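Local coordinates for protein NANS (YJHS), A 9-O-acetyl N-acetylneuraminic acid esterase (Escherichia coli O157:H7 EDL933, PDB 3PT5) that removes the 9-O-acetyl group from 9-O-acetyl-N-acetylneuraminic acid, an activity probably needed for bacterial growth on this host sialic acid, at residues 35-40 with 307-312. Numbering follows the deposited sequence.
Sequences YGEGLP and ALRSSH
Tyr35 lies against His312 where two loops of this SGNH hydrolase meet, one following strand 20-28 and the other leading into helix 315-335. His312 also touches Ser30, a pairing consistent with the serine and histidine of the SGNH active site. Along Tyr35, CB comes first, making an off-centre CH-pi contact 4.3 Å from the centroid of the His312 ring. CG lies a little farther along the same face, and CD2 reaches over the ring centre, 3.5 Å from His312 NE2. CE2 continues past the imidazole at 3.9 Å from the same NE2, and the chain ends at OH, hydrogen-bonded to Gln84. Tyrosine suits this place because its ring packs on the histidine. The ring planes are inclined at 33°, an oblique aromatic pair. Flat His312 offers its opposite face to Ser311 OG, near the rim, and that hydroxyl donates a 2.8 Å hydrogen bond to Leu308 O. Farther out, Glu37 reaches across with an extended chain to Arg309, whose own chain bends at chi2 and chi3 (-56° and -63°), bringing the edge of its guanidinium to the carboxylate. Opposite charges suit this salt bridge: Glu37 OE1 serves Arg309, while OE2 bonds Thr305 and a water that accepts from Arg309 NE. Arg309 NH2 meets Glu37 OE1 at 2.8 Å, almost exactly in the guanidinium plane and nearly along the carboxylate C-O axis.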
loop_
_atom_site.group_PDB
_atom_site.type_symbol
_atom_site.label_atom_id
_atom_site.label_comp_id
_atom_site.label_asym_id
_atom_site.label_seq_id
_atom_site.Cartn_x
_atom_site.Cartn_y
_atom_site.Cartn_z
ATOM N N TYR A 35 -3.221 7.774 -1.745
ATOM C CA TYR A 35 -4.441 8.532 -1.954
ATOM C C TYR A 35 -4.619 9.637 -0.917
ATOM O O TYR A 35 -5.620 10.294 -0.907
ATOM C CB TYR A 35 -5.649 7.618 -2.021
ATOM C CG TYR A 35 -5.955 7.144 -3.437
ATOM C CD1 TYR A 35 -5.148 6.182 -4.054
ATOM C CD2 TYR A 35 -7.030 7.669 -4.170
ATOM C CE1 TYR A 35 -5.431 5.720 -5.312
ATOM C CE2 TYR A 35 -7.313 7.211 -5.449
ATOM C CZ TYR A 35 -6.498 6.240 -6.014
ATOM O OH TYR A 35 -6.816 5.794 -7.305
ATOM N N GLY A 36 -3.607 9.876 -0.078
ATOM C CA GLY A 36 -3.629 11.065 0.784
ATOM C C GLY A 36 -3.474 12.333 -0.030
ATOM O O GLY A 36 -2.514 12.463 -0.805
ATOM N N GLU A 37 -4.416 13.269 0.136
ATOM C CA GLU A 37 -4.419 14.505 -0.681
ATOM C C GLU A 37 -3.694 15.697 -0.060
ATOM O O GLU A 37 -3.445 16.693 -0.758
ATOM C CB GLU A 37 -5.849 14.885 -1.079
ATOM C CG GLU A 37 -6.406 14.012 -2.169
ATOM C CD GLU A 37 -7.878 14.274 -2.435
ATOM O OE1 GLU A 37 -8.532 15.113 -1.741
ATOM O OE2 GLU A 37 -8.385 13.654 -3.370
ATOM N N GLY A 38 -3.368 15.638 1.237
ATOM C CA GLY A 38 -2.597 16.687 1.851
ATOM C C GLY A 38 -1.147 16.674 1.365
ATOM O O GLY A 38 -0.614 15.637 0.962
ATOM N N LEU A 39 -0.526 17.845 1.459
ATOM C CA LEU A 39 0.811 18.106 0.922
ATOM C C LEU A 39 1.895 17.135 1.437
ATOM O O LEU A 39 1.956 16.874 2.626
ATOM C CB LEU A 39 1.193 19.539 1.308
ATOM C CG LEU A 39 2.386 20.170 0.584
ATOM C CD1 LEU A 39 2.138 20.278 -0.943
ATOM C CD2 LEU A 39 2.636 21.530 1.194
ATOM N N PRO A 40 2.750 16.595 0.528
ATOM C CA PRO A 40 3.916 15.823 0.987
ATOM C C PRO A 40 4.887 16.699 1.761
ATOM O O PRO A 40 4.962 17.905 1.516
ATOM C CB PRO A 40 4.587 15.374 -0.331
ATOM C CG PRO A 40 3.492 15.544 -1.401
ATOM C CD PRO A 40 2.759 16.760 -0.933
ATOM N N ALA A 307 -14.253 12.511 -6.248
ATOM C CA ALA A 307 -15.214 13.459 -5.712
ATOM C C ALA A 307 -15.670 13.130 -4.282
ATOM O O ALA A 307 -15.902 14.035 -3.480
ATOM C CB ALA A 307 -16.410 13.620 -6.666
ATOM N N LEU A 308 -15.772 11.837 -3.957
ATOM C CA LEU A 308 -16.060 11.377 -2.593
ATOM C C LEU A 308 -14.817 11.515 -1.725
ATOM O O LEU A 308 -13.901 10.707 -1.835
ATOM C CB LEU A 308 -16.501 9.902 -2.613
ATOM C CG LEU A 308 -17.924 9.593 -3.095
ATOM C CD1 LEU A 308 -18.148 8.080 -3.235
ATOM C CD2 LEU A 308 -18.985 10.209 -2.169
ATOM N N ARG A 309 -14.779 12.521 -0.871
ATOM C CA ARG A 309 -13.536 12.839 -0.131
ATOM C C ARG A 309 -13.238 11.837 0.973
ATOM O O ARG A 309 -12.082 11.451 1.165
ATOM C CB ARG A 309 -13.589 14.261 0.460
ATOM C CG ARG A 309 -14.129 15.367 -0.501
ATOM C CD ARG A 309 -13.340 15.450 -1.822
ATOM N NE ARG A 309 -11.918 15.818 -1.643
ATOM C CZ ARG A 309 -11.484 17.030 -1.264
ATOM N NH1 ARG A 309 -12.354 17.994 -0.964
ATOM N NH2 ARG A 309 -10.181 17.271 -1.156
ATOM N N SER A 310 -14.286 11.437 1.687
ATOM C CA SER A 310 -14.200 10.578 2.879
ATOM C C SER A 310 -13.890 9.106 2.552
ATOM O O SER A 310 -13.709 8.277 3.451
ATOM C CB SER A 310 -15.523 10.655 3.675
ATOM O OG SER A 310 -16.596 10.259 2.833
ATOM N N SER A 311 -13.759 8.787 1.275
ATOM C CA SER A 311 -13.496 7.421 0.899
ATOM C C SER A 311 -12.034 6.986 1.054
ATOM O O SER A 311 -11.734 5.770 0.988
ATOM C CB SER A 311 -13.953 7.189 -0.543
ATOM O OG SER A 311 -13.231 8.038 -1.426
ATOM N N HIS A 312 -11.145 7.962 1.230
ATOM C CA HIS A 312 -9.727 7.678 1.428
ATOM C C HIS A 312 -9.138 8.322 2.670
ATOM O O HIS A 312 -9.526 9.446 3.066
ATOM C CB HIS A 312 -8.896 8.144 0.244
ATOM C CG HIS A 312 -9.497 7.806 -1.057
ATOM N ND1 HIS A 312 -10.140 8.580 -1.956
ATOM C CD2 HIS A 312 -9.432 6.539 -1.594
ATOM C CE1 HIS A 312 -10.472 7.770 -3.008
ATOM N NE2 HIS A 312 -10.049 6.544 -2.762
HETATM O O HOH W 1 -11.003 13.352 -2.680
#